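Local coordinates for conserved exported protein (Bacteroides fragilis, PDB 3CLW) that is of unestablished function but may hydrolyse O-glycosidic bonds in the manner of a TIM-barrel glycoside hydrolase, at residues A[335-340]-A[443-448]; A[464-469]-A[488-493]; A[155-160]-A[208-213]. All coordinates share one frame; numbering follows the deposited sequence.

Contact 1: residues A[335-340]-A[443-448]; sequences GLYVAR and INYSKE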
ATOM      1  N   GLY A 335      -9.020  10.599   8.185  1.00 38.07           N
ATOM      2  CA  GLY A 335      -9.468  10.277   6.842  1.00 39.14           C
ATOM      3  C   GLY A 335      -9.000  11.264   5.766  1.00 40.22           C
ATOM      4  O   GLY A 335      -8.550  10.862   4.695  1.00 39.58           O
ATOM      5  N   LEU A 336      -9.116  12.565   6.046  1.00 40.82           N
ATOM      6  CA  LEU A 336      -8.653  13.593   5.109  1.00 40.82           C
ATOM      7  C   LEU A 336      -7.130  13.715   5.050  1.00 40.19           C
ATOM      8  O   LEU A 336      -6.597  13.980   3.992  1.00 40.64           O
ATOM      9  CB  LEU A 336      -9.259  14.954   5.437  1.00 41.24           C
ATOM     10  CG  LEU A 336     -10.769  15.142   5.315  1.00 43.16           C
ATOM     11  CD1 LEU A 336     -11.176  16.319   6.177  1.00 44.02           C
ATOM     12  CD2 LEU A 336     -11.213  15.347   3.878  1.00 44.86           C
ATOM     13  N   TYR A 337      -6.433  13.512   6.169  1.00 39.95           N
ATOM     14  CA  TYR A 337      -4.964  13.528   6.188  1.00 39.61           C
ATOM     15  C   TYR A 337      -4.385  12.478   5.226  1.00 39.31           C
ATOM     16  O   TYR A 337      -3.429  12.751   4.469  1.00 39.08           O
ATOM     17  CB  TYR A 337      -4.481  13.277   7.606  1.00 40.08           C
ATOM     18  CG  TYR A 337      -2.979  13.323   7.839  1.00 41.71           C
ATOM     19  CD1 TYR A 337      -2.214  12.162   7.792  1.00 39.48           C
ATOM     20  CD2 TYR A 337      -2.332  14.532   8.175  1.00 44.13           C
ATOM     21  CE1 TYR A 337      -0.865  12.179   8.030  1.00 41.77           C
ATOM     22  CE2 TYR A 337      -0.959  14.565   8.446  1.00 43.09           C
ATOM     23  CZ  TYR A 337      -0.228  13.376   8.358  1.00 43.72           C
ATOM     24  OH  TYR A 337       1.129  13.370   8.617  1.00 43.94           O
ATOM     25  N   VAL A 338      -4.986  11.288   5.240  1.00 38.29           N
ATOM     26  CA  VAL A 338      -4.507  10.187   4.427  1.00 37.39           C
ATOM     27  C   VAL A 338      -4.964  10.373   3.000  1.00 37.26           C
ATOM     28  O   VAL A 338      -4.205  10.116   2.097  1.00 37.29           O
ATOM     29  CB  VAL A 338      -4.932   8.804   4.977  1.00 37.33           C
ATOM     30  CG1 VAL A 338      -4.420   7.694   4.093  1.00 36.66           C
ATOM     31  CG2 VAL A 338      -4.407   8.596   6.383  1.00 35.78           C
ATOM     32  N   ALA A 339      -6.198  10.829   2.793  1.00 37.30           N
ATOM     33  CA  ALA A 339      -6.652  11.144   1.439  1.00 37.52           C
ATOM     34  C   ALA A 339      -5.714  12.157   0.743  1.00 37.92           C
ATOM     35  O   ALA A 339      -5.559  12.130  -0.452  1.00 38.04           O
ATOM     36  CB  ALA A 339      -8.068  11.640   1.444  1.00 36.94           C
ATOM     37  N   ARG A 340      -5.111  13.050   1.513  1.00 38.78           N
ATOM     38  CA  ARG A 340      -4.150  14.032   0.990  1.00 39.23           C
ATOM     39  C   ARG A 340      -2.835  13.361   0.558  1.00 38.43           C
ATOM     40  O   ARG A 340      -2.288  13.681  -0.505  1.00 38.18           O
ATOM     41  CB  ARG A 340      -3.866  15.112   2.049  1.00 39.67           C
ATOM     42  CG  ARG A 340      -2.752  16.088   1.621  1.00 40.58           C
ATOM     43  CD  ARG A 340      -2.712  17.329   2.489  1.00 38.79           C
ATOM     44  NE  ARG A 340      -2.203  17.019   3.815  1.00 38.67           N
ATOM     45  CZ  ARG A 340      -1.919  17.951   4.713  1.00 42.46           C
ATOM     46  NH1 ARG A 340      -2.112  19.243   4.418  1.00 44.68           N
ATOM     47  NH2 ARG A 340      -1.437  17.605   5.897  1.00 43.48           N
ATOM     48  N   ILE A 443     -10.874  16.614  -2.881  1.00 41.17           N
ATOM     49  CA  ILE A 443     -10.749  16.772  -1.435  1.00 41.78           C
ATOM     50  C   ILE A 443     -10.924  18.217  -1.072  1.00 42.81           C
ATOM     51  O   ILE A 443     -10.151  19.065  -1.536  1.00 42.76           O
ATOM     52  CB  ILE A 443      -9.371  16.310  -0.894  1.00 41.27           C
ATOM     53  CG1 ILE A 443      -9.039  14.905  -1.398  1.00 40.54           C
ATOM     54  CG2 ILE A 443      -9.339  16.405   0.650  1.00 39.30           C
ATOM     55  CD1 ILE A 443      -7.590  14.523  -1.184  1.00 40.44           C
ATOM     56  N   ASN A 444     -11.926  18.489  -0.230  1.00 43.82           N
ATOM     57  CA  ASN A 444     -12.087  19.804   0.366  1.00 44.24           C
ATOM     58  C   ASN A 444     -11.459  19.858   1.761  1.00 44.99           C
ATOM     59  O   ASN A 444     -12.093  19.516   2.777  1.00 43.67           O
ATOM     60  CB  ASN A 444     -13.557  20.233   0.400  1.00 44.57           C
ATOM     61  CG  ASN A 444     -13.725  21.701   0.814  1.00 44.13           C
ATOM     62  OD1 ASN A 444     -12.782  22.343   1.269  1.00 42.80           O
ATOM     63  ND2 ASN A 444     -14.925  22.222   0.656  1.00 42.89           N
ATOM     64  N   TYR A 445     -10.203  20.310   1.795  1.00 45.76           N
ATOM     65  CA  TYR A 445      -9.401  20.261   3.013  1.00 46.26           C
ATOM     66  C   TYR A 445      -9.699  21.458   3.891  1.00 47.42           C
ATOM     67  O   TYR A 445      -9.343  21.462   5.070  1.00 47.21           O
ATOM     68  CB  TYR A 445      -7.905  20.213   2.676  1.00 46.20           C
ATOM     69  CG  TYR A 445      -7.074  19.519   3.725  1.00 46.01           C
ATOM     70  CD1 TYR A 445      -6.989  18.126   3.754  1.00 46.16           C
ATOM     71  CD2 TYR A 445      -6.387  20.246   4.697  1.00 44.51           C
ATOM     72  CE1 TYR A 445      -6.240  17.468   4.702  1.00 45.20           C
ATOM     73  CE2 TYR A 445      -5.648  19.598   5.677  1.00 45.89           C
ATOM     74  CZ  TYR A 445      -5.569  18.195   5.659  1.00 46.99           C
ATOM     75  OH  TYR A 445      -4.837  17.516   6.610  1.00 47.68           O
ATOM     76  N   SER A 446     -10.336  22.477   3.308  1.00 48.71           N
ATOM     77  CA  SER A 446     -10.602  23.739   4.002  1.00 50.35           C
ATOM     78  C   SER A 446     -11.808  23.590   4.920  1.00 51.40           C
ATOM     79  O   SER A 446     -12.561  22.607   4.824  1.00 51.76           O
ATOM     80  CB  SER A 446     -10.883  24.855   2.989  1.00 50.16           C
ATOM     81  OG  SER A 446     -12.212  24.744   2.489  1.00 51.13           O
ATOM     82  N   LYS A 447     -12.004  24.581   5.788  1.00 52.97           N
ATOM     83  CA  LYS A 447     -13.171  24.630   6.677  1.00 54.33           C
ATOM     84  C   LYS A 447     -14.383  25.330   6.067  1.00 54.65           C
ATOM     85  O   LYS A 447     -15.379  25.578   6.767  1.00 55.64           O
ATOM     86  CB  LYS A 447     -12.812  25.306   7.992  1.00 55.02           C
ATOM     87  CG  LYS A 447     -12.006  24.455   8.935  1.00 57.08           C
ATOM     88  CD  LYS A 447     -11.454  25.307  10.063  1.00 62.13           C
ATOM     89  CE  LYS A 447     -10.083  25.870   9.713  1.00 67.11           C
ATOM     90  NZ  LYS A 447      -9.295  26.125  10.962  1.00 70.88           N
ATOM     91  N   GLU A 448     -14.326  25.609   4.770  1.00 54.77           N
ATOM     92  CA  GLU A 448     -15.421  26.269   4.076  1.00 55.20           C
ATOM     93  C   GLU A 448     -15.978  25.400   2.959  1.00 55.48           C
ATOM     94  O   GLU A 448     -15.220  24.826   2.177  1.00 55.39           O
ATOM     95  CB  GLU A 448     -14.957  27.620   3.491  1.00 55.22           C
TER
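Arg-340 and Tyr-445 meet in a flat stack: the guanidinium lies on one face of the phenol with centres 4.5 Å apart and planes 15° from parallel. The overlap is offset, since the hydroxyl OH of Tyr-445, and not the ring centre, lies over the middle of the guanidinium, while Arg-340 CD sits over the ring nearer its rim. A bend at chi3 (72°) turns NE so that the group beyond it can lie down on the ring. Arg-489 makes a cation-pi contact on the opposite face, leaving the tyrosine between two arginines. Around the edge, Tyr-445 CE1 comes 3.6 Å from Leu-336 O, a carbonyl that also accepts the helical bond from Arg-340 N.

Alongside it lie aliphatic contacts. Leu-336 CD2 meets Ile-443 CG2 at 3.9 Å, the two branched side chains lying next to one another and pointing opposite ways. The other branch of Ile-443 reaches the helix backbone, CD1 lying 3.9 Å from Ala-339 CB and pressing to 3.2 Å from Ala-339 O.

Hydrogen bonds shape the loop after strand 438-444. Ser-446 OG donates to a lone pair of Asn-444 OD1 (2.8 Å) and accepts from Glu-448 N in an ST turn, and Asn-444 ND2 reaches Glu-448 O.

Glu-321 takes a salt bridge from Arg-340 NH2 and a hydrogen bond from Tyr-445 OH, one on each carboxylate oxygen, and Arg-340 NH1 binds Ala-424 O. The buried arginine charge is thus likely to be compensated by Glu-321, which also ties the two stacked groups together.

Contact 2: residues A[464-469]-A[488-493]; sequences VYLTTI and ARSVAT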
ATOM      1  N   VAL A 464     -22.547  11.295  -7.398  1.00 42.15           N
ATOM      2  CA  VAL A 464     -21.685  11.819  -6.371  1.00 41.25           C
ATOM      3  C   VAL A 464     -21.710  10.876  -5.173  1.00 41.69           C
ATOM      4  O   VAL A 464     -22.786  10.385  -4.767  1.00 41.61           O
ATOM      5  CB  VAL A 464     -22.098  13.247  -5.966  1.00 41.33           C
ATOM      6  CG1 VAL A 464     -21.341  13.713  -4.738  1.00 39.39           C
ATOM      7  CG2 VAL A 464     -21.899  14.199  -7.122  1.00 40.23           C
ATOM      8  N   TYR A 465     -20.506  10.621  -4.639  1.00 41.41           N
ATOM      9  CA  TYR A 465     -20.283   9.792  -3.451  1.00 40.74           C
ATOM     10  C   TYR A 465     -19.429  10.585  -2.487  1.00 41.17           C
ATOM     11  O   TYR A 465     -18.391  11.122  -2.875  1.00 42.44           O
ATOM     12  CB  TYR A 465     -19.601   8.498  -3.850  1.00 40.02           C
ATOM     13  CG  TYR A 465     -20.347   7.728  -4.905  1.00 38.86           C
ATOM     14  CD1 TYR A 465     -21.273   6.730  -4.551  1.00 40.21           C
ATOM     15  CD2 TYR A 465     -20.144   7.984  -6.268  1.00 37.91           C
ATOM     16  CE1 TYR A 465     -21.967   6.006  -5.546  1.00 38.47           C
ATOM     17  CE2 TYR A 465     -20.824   7.262  -7.253  1.00 36.71           C
ATOM     18  CZ  TYR A 465     -21.741   6.290  -6.889  1.00 38.44           C
ATOM     19  OH  TYR A 465     -22.419   5.571  -7.866  1.00 38.89           O
ATOM     20  N   LEU A 466     -19.860  10.658  -1.232  1.00 40.66           N
ATOM     21  CA  LEU A 466     -19.368  11.656  -0.286  1.00 39.95           C
ATOM     22  C   LEU A 466     -19.002  11.080   1.081  1.00 39.81           C
ATOM     23  O   LEU A 466     -19.807  10.347   1.685  1.00 38.83           O
ATOM     24  CB  LEU A 466     -20.444  12.727  -0.108  1.00 40.12           C
ATOM     25  CG  LEU A 466     -20.135  14.095   0.480  1.00 40.79           C
ATOM     26  CD1 LEU A 466     -19.083  14.786  -0.360  1.00 42.64           C
ATOM     27  CD2 LEU A 466     -21.390  14.941   0.498  1.00 39.42           C
ATOM     28  N   THR A 467     -17.781  11.414   1.530  1.00 39.31           N
ATOM     29  CA  THR A 467     -17.262  11.083   2.860  1.00 39.71           C
ATOM     30  C   THR A 467     -17.013  12.364   3.682  1.00 40.30           C
ATOM     31  O   THR A 467     -16.275  13.257   3.277  1.00 39.65           O
ATOM     32  CB  THR A 467     -15.947  10.259   2.781  1.00 39.61           C
ATOM     33  OG1 THR A 467     -16.169   9.075   2.020  1.00 39.24           O
ATOM     34  CG2 THR A 467     -15.464   9.851   4.179  1.00 39.15           C
ATOM     35  N   THR A 468     -17.663  12.447   4.833  1.00 40.86           N
ATOM     36  CA  THR A 468     -17.504  13.573   5.725  1.00 41.20           C
ATOM     37  C   THR A 468     -17.419  13.050   7.156  1.00 41.69           C
ATOM     38  O   THR A 468     -17.356  11.826   7.390  1.00 41.33           O
ATOM     39  CB  THR A 468     -18.718  14.530   5.653  1.00 41.40           C
ATOM     40  OG1 THR A 468     -19.877  13.844   6.138  1.00 41.44           O
ATOM     41  CG2 THR A 468     -18.960  15.003   4.248  1.00 41.79           C
ATOM     42  N   ILE A 469     -17.424  13.980   8.109  1.00 42.24           N
ATOM     43  CA  ILE A 469     -17.560  13.630   9.527  1.00 43.36           C
ATOM     44  C   ILE A 469     -18.806  12.769   9.786  1.00 43.28           C
ATOM     45  O   ILE A 469     -18.775  11.922  10.648  1.00 44.28           O
ATOM     46  CB  ILE A 469     -17.505  14.906  10.473  1.00 42.69           C
ATOM     47  CG1 ILE A 469     -17.395  14.490  11.933  1.00 43.37           C
ATOM     48  CG2 ILE A 469     -18.714  15.794  10.277  1.00 44.01           C
ATOM     49  CD1 ILE A 469     -17.226  15.640  12.914  1.00 44.57           C
ATOM     50  N   ALA A 488     -17.242  21.468   3.442  1.00 48.74           N
ATOM     51  CA  ALA A 488     -15.963  21.645   4.115  1.00 48.40           C
ATOM     52  C   ALA A 488     -15.555  20.302   4.690  1.00 47.88           C
ATOM     53  O   ALA A 488     -16.417  19.526   5.103  1.00 48.64           O
ATOM     54  CB  ALA A 488     -16.101  22.631   5.226  1.00 48.94           C
ATOM     55  N   ARG A 489     -14.254  20.022   4.682  1.00 46.68           N
ATOM     56  CA  ARG A 489     -13.691  18.823   5.308  1.00 45.44           C
ATOM     57  C   ARG A 489     -14.278  17.467   4.786  1.00 45.06           C
ATOM     58  O   ARG A 489     -14.671  16.569   5.562  1.00 44.26           O
ATOM     59  CB  ARG A 489     -13.755  18.969   6.832  1.00 45.59           C
ATOM     60  CG  ARG A 489     -13.099  20.268   7.337  1.00 44.96           C
ATOM     61  CD  ARG A 489     -11.597  20.272   7.040  1.00 43.21           C
ATOM     62  NE  ARG A 489     -10.898  19.378   7.957  1.00 41.95           N
ATOM     63  CZ  ARG A 489      -9.631  19.001   7.841  1.00 44.50           C
ATOM     64  NH1 ARG A 489      -8.888  19.443   6.837  1.00 41.84           N
ATOM     65  NH2 ARG A 489      -9.108  18.166   8.740  1.00 45.08           N
ATOM     66  N   SER A 490     -14.289  17.340   3.457  1.00 43.79           N
ATOM     67  CA  SER A 490     -14.921  16.218   2.780  1.00 43.15           C
ATOM     68  C   SER A 490     -14.080  15.676   1.644  1.00 42.94           C
ATOM     69  O   SER A 490     -13.228  16.390   1.110  1.00 43.23           O
ATOM     70  CB  SER A 490     -16.247  16.674   2.185  1.00 43.35           C
ATOM     71  OG  SER A 490     -16.052  17.502   1.044  1.00 42.19           O
ATOM     72  N   VAL A 491     -14.346  14.424   1.263  1.00 41.84           N
ATOM     73  CA  VAL A 491     -13.877  13.877  -0.000  1.00 40.84           C
ATOM     74  C   VAL A 491     -15.071  13.477  -0.856  1.00 40.85           C
ATOM     75  O   VAL A 491     -15.963  12.782  -0.390  1.00 42.25           O
ATOM     76  CB  VAL A 491     -12.959  12.657   0.202  1.00 40.31           C
ATOM     77  CG1 VAL A 491     -12.250  12.330  -1.099  1.00 39.99           C
ATOM     78  CG2 VAL A 491     -11.955  12.932   1.292  1.00 39.20           C
ATOM     79  N   ALA A 492     -15.112  13.940  -2.097  1.00 40.47           N
ATOM     80  CA  ALA A 492     -16.203  13.571  -3.030  1.00 40.15           C
ATOM     81  C   ALA A 492     -15.631  12.836  -4.209  1.00 39.85           C
ATOM     82  O   ALA A 492     -14.598  13.234  -4.739  1.00 39.50           O
ATOM     83  CB  ALA A 492     -16.950  14.802  -3.526  1.00 39.35           C
ATOM     84  N   THR A 493     -16.281  11.747  -4.595  1.00 39.76           N
ATOM     85  CA  THR A 493     -16.024  11.150  -5.889  1.00 39.72           C
ATOM     86  C   THR A 493     -17.199  11.439  -6.810  1.00 39.86           C
ATOM     87  O   THR A 493     -18.358  11.237  -6.417  1.00 38.95           O
ATOM     88  CB  THR A 493     -15.788   9.672  -5.783  1.00 39.65           C
ATOM     89  OG1 THR A 493     -14.711   9.492  -4.869  1.00 42.58           O
ATOM     90  CG2 THR A 493     -15.389   9.085  -7.154  1.00 39.11           C
TER
HETATM   91  O   HOH W   1     -16.796  16.736   7.456  1.00 40.98           O
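Tyr-465 turns an edge of its ring toward Thr-493: CD2 lies 3.7 Å from Thr-493 O, which sits near the ring plane. Further contacts of that ring come from Phe-402 and Tyr-475, whose planes are inclined to it. The other flat group, the guanidinium of Arg-489, is directed away from 464-469, NH1 bonding to Tyr-445 O and NH2 to Asn-333 OD1.

Between the strands runs an antiparallel ladder. Tyr-465 and Thr-493 form a hydrogen-bonded pair, Tyr-465 N giving to Thr-493 O at 2.9 Å and Thr-493 N returning to Tyr-465 O at 2.8 Å. The next such pair is Thr-467 with Val-491; its N-to-O bond from Thr-467 to Val-491 is almost straight, 175° at the hydrogen. Leu-466 and Ala-492 make the non-hydrogen-bonded pair between them.

This ladder belongs to the beta domain that accompanies the TIM barrel in family 30 relatives, strand 490-495 lying between 461-467 and 438-444. Side chains alternate: Thr-467 and Val-491 point to the face covered by helix 391-400, where Thr-467 OG1 and Thr-493 OG1 both bond to Asn-398. On the other face Leu-466 CG stands anti to the backbone N (chi1 -162°), and its CD1 branch rests on Ala-492 CB at 3.8 Å.

Past the ladder, Thr-468 CG2 touches Ser-490 CB, also at 3.8 Å. Arg-489 and Ser-490 together face Asn-444 in a G1 beta bulge, Arg-489 taking the left-handed backbone conformation. A water accepts from Ile-469 N and donates to Arg-489 O, 2.9 Å from each, bridging the two segments just past the end of the ladder, where they separate.

Contact 3: residues A[155-160]-A[208-213]; sequences DKFDDF and YRMVEE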
ATOM      1  N   ASP A 155      25.854 -17.344   0.799  1.00 41.12           N
ATOM      2  CA  ASP A 155      25.553 -18.305  -0.235  1.00 40.60           C
ATOM      3  C   ASP A 155      24.070 -18.684  -0.245  1.00 39.77           C
ATOM      4  O   ASP A 155      23.715 -19.712  -0.809  1.00 39.41           O
ATOM      5  CB  ASP A 155      26.389 -19.557  -0.004  1.00 40.51           C
ATOM      6  CG  ASP A 155      26.012 -20.276   1.281  1.00 42.06           C
ATOM      7  OD1 ASP A 155      25.482 -19.615   2.213  1.00 42.01           O
ATOM      8  OD2 ASP A 155      26.238 -21.499   1.356  1.00 43.31           O
ATOM      9  N   LYS A 156      23.222 -17.887   0.406  1.00 39.37           N
ATOM     10  CA  LYS A 156      21.785 -18.207   0.488  1.00 39.10           C
ATOM     11  C   LYS A 156      20.863 -17.227  -0.255  1.00 38.43           C
ATOM     12  O   LYS A 156      19.643 -17.244  -0.061  1.00 39.11           O
ATOM     13  CB  LYS A 156      21.310 -18.394   1.951  1.00 39.20           C
ATOM     14  CG  LYS A 156      22.180 -19.281   2.841  1.00 39.31           C
ATOM     15  CD  LYS A 156      22.027 -20.774   2.567  1.00 38.23           C
ATOM     16  CE  LYS A 156      22.451 -21.605   3.796  1.00 39.82           C
ATOM     17  NZ  LYS A 156      23.837 -21.303   4.338  1.00 37.31           N
ATOM     18  N   PHE A 157      21.428 -16.362  -1.085  1.00 38.12           N
ATOM     19  CA  PHE A 157      20.618 -15.484  -1.905  1.00 37.35           C
ATOM     20  C   PHE A 157      19.874 -16.336  -2.906  1.00 37.46           C
ATOM     21  O   PHE A 157      18.701 -16.096  -3.152  1.00 38.17           O
ATOM     22  CB  PHE A 157      21.421 -14.396  -2.607  1.00 37.03           C
ATOM     23  CG  PHE A 157      21.970 -13.320  -1.686  1.00 37.45           C
ATOM     24  CD1 PHE A 157      22.974 -13.604  -0.754  1.00 38.07           C
ATOM     25  CD2 PHE A 157      21.494 -12.024  -1.755  1.00 37.17           C
ATOM     26  CE1 PHE A 157      23.513 -12.573   0.077  1.00 38.10           C
ATOM     27  CE2 PHE A 157      22.022 -11.003  -0.925  1.00 37.35           C
ATOM     28  CZ  PHE A 157      23.038 -11.286  -0.020  1.00 35.43           C
ATOM     29  N   ASP A 158      20.518 -17.366  -3.441  1.00 37.41           N
ATOM     30  CA  ASP A 158      19.824 -18.257  -4.365  1.00 37.43           C
ATOM     31  C   ASP A 158      18.774 -19.142  -3.665  1.00 37.29           C
ATOM     32  O   ASP A 158      17.658 -19.281  -4.171  1.00 36.85           O
ATOM     33  CB  ASP A 158      20.813 -19.074  -5.205  1.00 38.08           C
ATOM     34  CG  ASP A 158      21.675 -19.997  -4.368  1.00 40.57           C
ATOM     35  OD1 ASP A 158      22.081 -19.644  -3.236  1.00 41.97           O
ATOM     36  OD2 ASP A 158      21.954 -21.098  -4.852  1.00 46.14           O
ATOM     37  N   ASP A 159      19.132 -19.712  -2.509  1.00 36.60           N
ATOM     38  CA  ASP A 159      18.203 -20.485  -1.678  1.00 36.86           C
ATOM     39  C   ASP A 159      16.947 -19.671  -1.319  1.00 36.07           C
ATOM     40  O   ASP A 159      15.817 -20.165  -1.440  1.00 36.34           O
ATOM     41  CB  ASP A 159      18.882 -20.967  -0.382  1.00 37.04           C
ATOM     42  CG  ASP A 159      20.137 -21.760  -0.645  1.00 37.68           C
ATOM     43  OD1 ASP A 159      20.115 -22.983  -0.492  1.00 42.28           O
ATOM     44  OD2 ASP A 159      21.149 -21.167  -1.026  1.00 38.45           O
ATOM     45  N   PHE A 160      17.157 -18.439  -0.873  1.00 35.09           N
ATOM     46  CA  PHE A 160      16.058 -17.570  -0.507  1.00 34.69           C
ATOM     47  C   PHE A 160      15.191 -17.247  -1.733  1.00 34.45           C
ATOM     48  O   PHE A 160      13.959 -17.408  -1.688  1.00 35.56           O
ATOM     49  CB  PHE A 160      16.570 -16.321   0.216  1.00 33.92           C
ATOM     50  CG  PHE A 160      15.493 -15.398   0.705  1.00 34.73           C
ATOM     51  CD1 PHE A 160      14.269 -15.891   1.159  1.00 31.65           C
ATOM     52  CD2 PHE A 160      15.725 -14.022   0.743  1.00 35.40           C
ATOM     53  CE1 PHE A 160      13.267 -15.029   1.617  1.00 33.86           C
ATOM     54  CE2 PHE A 160      14.740 -13.137   1.222  1.00 38.48           C
ATOM     55  CZ  PHE A 160      13.487 -13.659   1.664  1.00 34.97           C
ATOM     56  N   TYR A 208      20.635  -5.818  -5.012  1.00 36.23           N
ATOM     57  CA  TYR A 208      20.989  -6.187  -6.373  1.00 35.62           C
ATOM     58  C   TYR A 208      21.100  -7.704  -6.509  1.00 34.80           C
ATOM     59  O   TYR A 208      20.599  -8.284  -7.477  1.00 34.58           O
ATOM     60  CB  TYR A 208      22.282  -5.449  -6.827  1.00 36.87           C
ATOM     61  CG  TYR A 208      22.774  -5.861  -8.196  1.00 36.92           C
ATOM     62  CD1 TYR A 208      22.520  -5.087  -9.309  1.00 36.88           C
ATOM     63  CD2 TYR A 208      23.483  -7.060  -8.368  1.00 40.40           C
ATOM     64  CE1 TYR A 208      22.975  -5.481 -10.577  1.00 39.67           C
ATOM     65  CE2 TYR A 208      23.940  -7.475  -9.625  1.00 38.57           C
ATOM     66  CZ  TYR A 208      23.687  -6.685 -10.717  1.00 39.55           C
ATOM     67  OH  TYR A 208      24.149  -7.097 -11.955  1.00 39.87           O
ATOM     68  N   ARG A 209      21.730  -8.346  -5.540  1.00 34.93           N
ATOM     69  CA  ARG A 209      21.857  -9.797  -5.564  1.00 37.22           C
ATOM     70  C   ARG A 209      20.512 -10.488  -5.472  1.00 36.54           C
ATOM     71  O   ARG A 209      20.283 -11.452  -6.187  1.00 37.70           O
ATOM     72  CB  ARG A 209      22.778 -10.337  -4.456  1.00 37.12           C
ATOM     73  CG  ARG A 209      24.251 -10.195  -4.725  1.00 40.27           C
ATOM     74  CD  ARG A 209      25.087 -11.065  -3.773  1.00 40.34           C
ATOM     75  NE  ARG A 209      25.110 -12.497  -4.134  1.00 43.47           N
ATOM     76  CZ  ARG A 209      25.591 -13.460  -3.339  1.00 43.75           C
ATOM     77  NH1 ARG A 209      26.074 -13.179  -2.128  1.00 42.47           N
ATOM     78  NH2 ARG A 209      25.596 -14.710  -3.753  1.00 44.51           N
ATOM     79  N   MET A 210      19.628 -10.004  -4.588  1.00 36.13           N
ATOM     80  CA  MET A 210      18.316 -10.582  -4.459  1.00 34.64           C
ATOM     81  C   MET A 210      17.577 -10.454  -5.788  1.00 34.78           C
ATOM     82  O   MET A 210      16.981 -11.410  -6.267  1.00 34.42           O
ATOM     83  CB  MET A 210      17.548  -9.974  -3.276  1.00 34.99           C
ATOM     84  CG  MET A 210      17.854 -10.655  -1.877  1.00 34.42           C
ATOM     85  SD  MET A 210      17.943 -12.481  -1.894  1.00 30.30           S
ATOM     86  CE  MET A 210      16.323 -12.822  -2.636  1.00 31.60           C
ATOM     87  N   VAL A 211      17.664  -9.292  -6.425  1.00 35.21           N
ATOM     88  CA  VAL A 211      17.041  -9.139  -7.739  1.00 35.46           C
ATOM     89  C   VAL A 211      17.626 -10.138  -8.751  1.00 35.35           C
ATOM     90  O   VAL A 211      16.899 -10.830  -9.441  1.00 35.03           O
ATOM     91  CB  VAL A 211      17.120  -7.694  -8.262  1.00 35.39           C
ATOM     92  CG1 VAL A 211      16.574  -7.615  -9.684  1.00 35.22           C
ATOM     93  CG2 VAL A 211      16.330  -6.774  -7.354  1.00 36.46           C
ATOM     94  N   GLU A 212      18.945 -10.233  -8.780  1.00 36.13           N
ATOM     95  CA  GLU A 212      19.636 -11.101  -9.698  1.00 36.82           C
ATOM     96  C   GLU A 212      19.207 -12.553  -9.486  1.00 36.04           C
ATOM     97  O   GLU A 212      18.847 -13.246 -10.448  1.00 36.26           O
ATOM     98  CB  GLU A 212      21.148 -10.919  -9.505  1.00 36.30           C
ATOM     99  CG  GLU A 212      22.052 -11.861 -10.271  1.00 37.99           C
ATOM    100  CD  GLU A 212      23.544 -11.440 -10.120  1.00 40.65           C
ATOM    101  OE1 GLU A 212      24.059 -11.310  -8.963  1.00 41.98           O
ATOM    102  OE2 GLU A 212      24.176 -11.192 -11.170  1.00 45.67           O
ATOM    103  N   GLU A 213      19.222 -13.009  -8.234  1.00 35.56           N
ATOM    104  CA  GLU A 213      18.844 -14.392  -7.947  1.00 35.41           C
ATOM    105  C   GLU A 213      17.347 -14.689  -8.187  1.00 35.20           C
ATOM    106  O   GLU A 213      16.980 -15.764  -8.716  1.00 34.90           O
ATOM    107  CB  GLU A 213      19.270 -14.784  -6.527  1.00 35.66           C
ATOM    108  CG  GLU A 213      20.776 -14.750  -6.291  1.00 37.85           C
ATOM    109  CD  GLU A 213      21.588 -15.646  -7.240  1.00 40.59           C
ATOM    110  OE1 GLU A 213      21.106 -16.703  -7.703  1.00 42.56           O
ATOM    111  OE2 GLU A 213      22.752 -15.292  -7.514  1.00 46.32           O
TER
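Arg-209 covers Phe-157 with both its aliphatic and its charged parts, so one ring face receives a CH-pi and a cation-pi contact together. Arg-209 CD stands above the ring centre, 4.1 Å from the Phe-157 centroid and only 6° off the normal. The guanidinium follows to one side and lies nearly flat, with its plane 22° from that of the ring. Its NH1 comes to 3.4 Å from Phe-157 CD1, while Arg-209 CB meets Phe-157 CD2 at the opposite rim of that same face. The bend at chi3 (78°) keeps NE above the ring, displaced from the centre toward CG and CD1, and NH1 is held by a hydrogen bond to Asn-154 O.

Met-210 adds two oblique Met-aromatic contacts. Met-210 SD lies 3.6 Å from Phe-157 CD2 and 3.8 Å from Phe-160 CD2, and the methyl CE also touches Phe-160 CD2. Beside the ring, Glu-213 packs by its aliphatic part, CG lying 3.8 Å from Phe-157 CB; its OE1 is 3.5 Å from Asp-158 CB. The carboxylate of Asp-158 is turned instead to Arg-162, its salt-bridge partner.

Helices 157-173 and 204-221 are thus joined as neighbours on the outside of the barrel. With no salt bridge spanning the segments, the contact depends on a polarisable ring and sulfur and on an arginine whose charge is probably eased by the ring face and the Asn-154 carbonyl.

In the fold
Contacts 1 and 2 form one continuous region, their centres 9 Å apart, because strands 438-444 and 490-495 are neighbours in the same sheet. Asn-444 N probably bonds to Ser-490 O (2.8 Å), and Tyr-445 O to Arg-489 NH1 (2.7 Å). Contact 2 is internal to the beta domain, whereas contact 1 fastens that domain to barrel helix 328-347, on which Val-491 of contact 2 also rests through Leu-336. Contact 3 joins two barrel helices on the opposite side of the chain's centre, its centre about 43 Å from that of contact 1 and 47 Å from that of contact 2. No active site is identified among these residues.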